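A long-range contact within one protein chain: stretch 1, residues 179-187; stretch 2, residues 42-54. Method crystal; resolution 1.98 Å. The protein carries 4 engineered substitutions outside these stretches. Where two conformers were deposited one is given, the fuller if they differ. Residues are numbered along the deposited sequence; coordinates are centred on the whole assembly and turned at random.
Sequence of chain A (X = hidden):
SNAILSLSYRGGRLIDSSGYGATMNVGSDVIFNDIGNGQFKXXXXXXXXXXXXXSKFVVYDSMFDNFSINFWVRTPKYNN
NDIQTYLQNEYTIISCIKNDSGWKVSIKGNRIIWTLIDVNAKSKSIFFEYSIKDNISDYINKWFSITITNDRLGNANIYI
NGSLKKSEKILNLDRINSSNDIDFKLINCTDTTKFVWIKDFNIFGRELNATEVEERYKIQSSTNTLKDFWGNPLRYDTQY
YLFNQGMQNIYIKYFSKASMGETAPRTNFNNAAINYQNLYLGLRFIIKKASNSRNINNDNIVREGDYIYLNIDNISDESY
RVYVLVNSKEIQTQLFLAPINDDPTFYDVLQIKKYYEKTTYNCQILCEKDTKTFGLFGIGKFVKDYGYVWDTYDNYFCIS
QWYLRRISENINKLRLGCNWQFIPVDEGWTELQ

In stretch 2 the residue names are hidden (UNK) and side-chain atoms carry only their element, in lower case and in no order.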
# COMPACT_ATOMS: atom_id res chain seq x y z
N SER A 179 5.64 -24.91 18.53
CA SER A 179 4.70 -25.80 17.85
C SER A 179 5.14 -26.13 16.43
O SER A 179 5.83 -25.34 15.77
CB SER A 179 3.30 -25.19 17.85
OG SER A 179 2.36 -26.08 17.28
N ASN A 180 4.74 -27.31 15.95
CA ASN A 180 5.02 -27.73 14.59
C ASN A 180 4.07 -27.09 13.59
O ASN A 180 4.34 -27.05 12.39
CB ASN A 180 4.92 -29.26 14.47
CG ASN A 180 5.99 -29.97 15.26
OD1 ASN A 180 7.16 -29.61 15.23
ND2 ASN A 180 5.58 -31.01 15.98
N ASP A 181 2.95 -26.58 14.09
CA ASP A 181 1.95 -25.97 13.22
C ASP A 181 1.90 -24.45 13.36
O ASP A 181 1.96 -23.91 14.47
CB ASP A 181 0.56 -26.54 13.52
CG ASP A 181 0.39 -27.94 13.00
OD1 ASP A 181 1.26 -28.40 12.23
OD2 ASP A 181 -0.62 -28.59 13.35
N ILE A 182 1.78 -23.78 12.22
CA ILE A 182 1.44 -22.36 12.23
C ILE A 182 0.06 -22.22 11.60
O ILE A 182 -0.14 -22.60 10.45
CB ILE A 182 2.46 -21.52 11.46
CG1 ILE A 182 3.83 -21.62 12.14
CG2 ILE A 182 1.98 -20.05 11.37
CD1 ILE A 182 4.95 -20.94 11.39
N ASP A 183 -0.89 -21.70 12.38
CA ASP A 183 -2.25 -21.52 11.89
C ASP A 183 -2.51 -20.09 11.46
O ASP A 183 -2.36 -19.16 12.26
CB ASP A 183 -3.27 -21.90 12.95
CG ASP A 183 -3.41 -23.40 13.12
OD1 ASP A 183 -2.75 -24.16 12.39
OD2 ASP A 183 -4.19 -23.81 14.01
N PHE A 184 -2.93 -19.93 10.21
CA PHE A 184 -3.38 -18.65 9.70
C PHE A 184 -4.89 -18.68 9.69
O PHE A 184 -5.50 -19.46 8.94
CB PHE A 184 -2.83 -18.42 8.29
CG PHE A 184 -1.33 -18.39 8.24
CD1 PHE A 184 -0.65 -17.19 8.11
CD2 PHE A 184 -0.60 -19.57 8.32
CE1 PHE A 184 0.73 -17.16 8.06
CE2 PHE A 184 0.79 -19.55 8.26
CZ PHE A 184 1.45 -18.35 8.14
N LYS A 185 -5.50 -17.86 10.55
CA LYS A 185 -6.93 -17.96 10.81
C LYS A 185 -7.36 -16.87 11.77
O LYS A 185 -6.63 -16.54 12.70
CB LYS A 185 -7.21 -19.33 11.43
CG LYS A 185 -8.66 -19.64 11.70
CD LYS A 185 -8.78 -20.97 12.43
CE LYS A 185 -10.23 -21.45 12.49
NZ LYS A 185 -10.31 -22.88 12.91
N LEU A 186 -8.54 -16.29 11.55
CA LEU A 186 -9.10 -15.33 12.49
C LEU A 186 -9.67 -16.04 13.71
O LEU A 186 -10.57 -16.87 13.57
CB LEU A 186 -10.21 -14.50 11.83
CG LEU A 186 -9.81 -13.27 10.99
CD1 LEU A 186 -8.72 -13.59 9.97
CD2 LEU A 186 -11.04 -12.68 10.30
N ILE A 187 -9.15 -15.72 14.89
CA ILE A 187 -9.68 -16.29 16.14
C ILE A 187 -10.27 -15.21 17.03
O ILE A 187 -9.59 -14.23 17.34
CB ILE A 187 -8.58 -17.01 16.96
CG1 ILE A 187 -7.73 -17.94 16.07
CG2 ILE A 187 -9.20 -17.77 18.15
CD1 ILE A 187 -8.52 -19.00 15.36
N UNK A 42 -7.76 -14.02 4.40
CA UNK A 42 -8.50 -14.74 5.44
C UNK A 42 -9.81 -14.03 5.73
O UNK A 42 -9.82 -12.85 6.07
c UNK A 42 -6.40 -16.91 6.20
c UNK A 42 -6.28 -15.45 6.63
c UNK A 42 -7.67 -14.81 6.73
c UNK A 42 -5.54 -15.34 7.95
N UNK A 43 -10.91 -14.77 5.59
CA UNK A 43 -12.25 -14.30 5.94
C UNK A 43 -12.59 -14.78 7.35
O UNK A 43 -11.84 -15.56 7.94
o UNK A 43 -12.94 -15.22 2.58
c UNK A 43 -13.00 -14.40 3.50
c UNK A 43 -13.28 -14.84 4.94
n UNK A 43 -12.84 -13.11 3.31
N UNK A 44 -13.73 -14.34 7.88
CA UNK A 44 -14.08 -14.70 9.25
C UNK A 44 -14.91 -15.97 9.31
O UNK A 44 -16.11 -15.93 9.55
c UNK A 44 -14.82 -13.56 9.96
o UNK A 44 -14.35 -14.78 11.98
c UNK A 44 -14.87 -13.78 11.47
n UNK A 44 -15.49 -12.85 12.20
N UNK A 45 -14.25 -17.10 9.08
CA UNK A 45 -14.91 -18.40 9.09
C UNK A 45 -13.89 -19.49 9.44
O UNK A 45 -12.70 -19.36 9.13
o UNK A 45 -15.66 -20.08 7.47
c UNK A 45 -15.53 -18.69 7.72
N UNK A 46 -14.36 -20.56 10.06
CA UNK A 46 -13.49 -21.68 10.38
C UNK A 46 -12.92 -22.31 9.12
O UNK A 46 -11.88 -22.95 9.16
c UNK A 46 -14.27 -22.74 11.17
c UNK A 46 -15.28 -23.37 13.38
c UNK A 46 -14.64 -22.27 12.55
o UNK A 46 -15.49 -23.12 14.58
o UNK A 46 -15.58 -24.46 12.83
N UNK A 47 -13.62 -22.14 8.00
CA UNK A 47 -13.13 -22.73 6.75
C UNK A 47 -12.17 -21.85 5.99
O UNK A 47 -11.64 -22.23 4.93
o UNK A 47 -14.22 -25.49 6.52
c UNK A 47 -14.91 -24.47 6.40
c UNK A 47 -14.29 -23.18 5.88
n UNK A 47 -16.19 -24.42 6.75
N UNK A 48 -11.92 -20.67 6.55
CA UNK A 48 -10.95 -19.75 5.96
C UNK A 48 -9.67 -19.87 6.77
O UNK A 48 -9.42 -19.09 7.69
c UNK A 48 -11.46 -18.31 6.03
o UNK A 48 -10.62 -17.47 5.24
N UNK A 49 -8.87 -20.88 6.46
CA UNK A 49 -7.68 -21.13 7.25
C UNK A 49 -6.57 -21.77 6.44
O UNK A 49 -6.82 -22.40 5.41
c UNK A 49 -8.02 -22.01 8.44
o UNK A 49 -9.32 -23.81 7.53
n UNK A 49 -7.25 -24.30 8.24
c UNK A 49 -8.26 -23.46 8.04
N UNK A 50 -5.34 -21.59 6.91
CA UNK A 50 -4.18 -22.26 6.36
C UNK A 50 -3.37 -22.76 7.53
O UNK A 50 -3.16 -22.02 8.50
c UNK A 50 -1.98 -21.99 5.13
c UNK A 50 -3.24 -19.60 3.68
c UNK A 50 -4.02 -20.69 4.39
c UNK A 50 -3.28 -21.29 5.58
N UNK A 51 -2.95 -24.01 7.46
CA UNK A 51 -2.02 -24.54 8.44
C UNK A 51 -0.71 -24.89 7.74
O UNK A 51 -0.70 -25.59 6.73
c UNK A 51 -1.56 -26.37 10.10
o UNK A 51 -3.74 -25.41 9.93
c UNK A 51 -2.59 -25.78 9.16
N UNK A 52 0.39 -24.36 8.25
CA UNK A 52 1.70 -24.79 7.80
C UNK A 52 2.17 -25.91 8.73
O UNK A 52 2.41 -25.68 9.91
c UNK A 52 2.68 -23.64 7.82
N UNK A 53 2.24 -27.12 8.19
CA UNK A 53 2.73 -28.26 8.96
C UNK A 53 4.22 -28.43 8.71
O UNK A 53 4.64 -28.78 7.60
c UNK A 53 -0.57 -29.20 8.33
c UNK A 53 -1.18 -29.99 10.29
c UNK A 53 1.99 -29.55 8.57
c UNK A 53 0.55 -29.58 8.99
n UNK A 53 0.14 -30.07 10.21
n UNK A 53 -1.63 -29.46 9.17
N UNK A 54 5.02 -28.17 9.74
CA UNK A 54 6.47 -28.14 9.61
C UNK A 54 7.12 -29.34 10.28
O UNK A 54 7.42 -29.31 11.47
c UNK A 54 8.51 -26.67 10.14
c UNK A 54 7.01 -26.84 10.22
o UNK A 54 10.14 -25.05 10.82
n UNK A 54 8.00 -24.38 10.73
c UNK A 54 8.96 -25.29 10.60
O HOH W 1 -10.28 -17.28 9.40
O HOH W 2 -12.96 -15.22 14.38
O HOH W 3 -11.78 -18.49 11.88

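Position 42 carries four side-chain carbons, forked at the second. Its CB lies 3.6 Å from CD1 of Leu 186, and one terminal carbon lies 4.1 Å from CB of Phe 184. A fork at the second carbon makes it Leu 42, a buried apolar residue that packs against two others.

Position 43 has two carbons, the second bearing one oxygen and one nitrogen: Asn 43. Its side chain points away from stretch 1, where a polar amide suits a partly exposed place; the backbone makes the contact, O lying 3.8 Å from CD2 of Leu 186.

Position 44 shows the same atoms, its CB 3.9 Å from CD2 of Leu 186. This is Asn 44, partly exposed, where an amide can meet solvent: OD1 accepts a hydrogen bond from a water at 2.8 Å.

Position 45 has one carbon and one oxygen, touching nothing on stretch 1: Ser 45. It opens a type I turn, and its OG accepts a hydrogen bond from the backbone N of position 47 at 2.9 Å, a suitable role for a short hydroxyl side chain.

Position 46 has three carbons, the third carrying two oxygens. This is Glu 46, exposed as suits a carboxylate; the chain of Lys 185 passes it, CE lying 3.9 Å from CA of Glu 46.

Position 47, again two carbons with an oxygen and a nitrogen, is Asn 47. Polar and exposed in the turn, it does not touch stretch 1.

Position 48 has one carbon and one oxygen: Ser 48. Its buried OG accepts a hydrogen bond from Asn 43 N at 2.7 Å, holding together the two ends of the loop.

Position 49 repeats the amide pattern, its CB 4.1 Å from CG of Lys 185. It is Asn 49, a polar residue at home where the chain is partly exposed.

Position 50 has four carbons, forked at the first, with one arm two carbons long: Ile 50. Its CB lies 4.0 Å from CB of Phe 184, as befits a buried beta-branched residue in a strand.

Position 51 has one carbon bearing an oxygen and a carbon, so it is Thr 51. Its OG1 donates to Asp 183 OD1 at 2.9 Å, while its methyl CG2 lies 3.8 Å from Asp 181 CG.

Position 52 has a single carbon, 4.2 Å from CB of Ile 182: Ala 52, a small apolar residue on the buried face.

Position 53 ends in a five-membered ring with two nitrogens, His 53, poorly ordered on the partly exposed face beside Asp 181.

Position 54, three carbons ending in an oxygen and a nitrogen, is Gln 54, polar as suits an exposed site; its backbone N donates to Asn 180 O at 3.0 Å, a bond independent of the side chain.

The contact is an antiparallel strand pairing. Phe 184 and Ile 50 exchange backbone hydrogen bonds, as do Ile 182 and Ala 52. Their side chains share the apolar face, with Asp 181, Asp 183, Thr 51 and His 53 on the other.

Stretch 2 (42-54) LNNSENSNITAHQ
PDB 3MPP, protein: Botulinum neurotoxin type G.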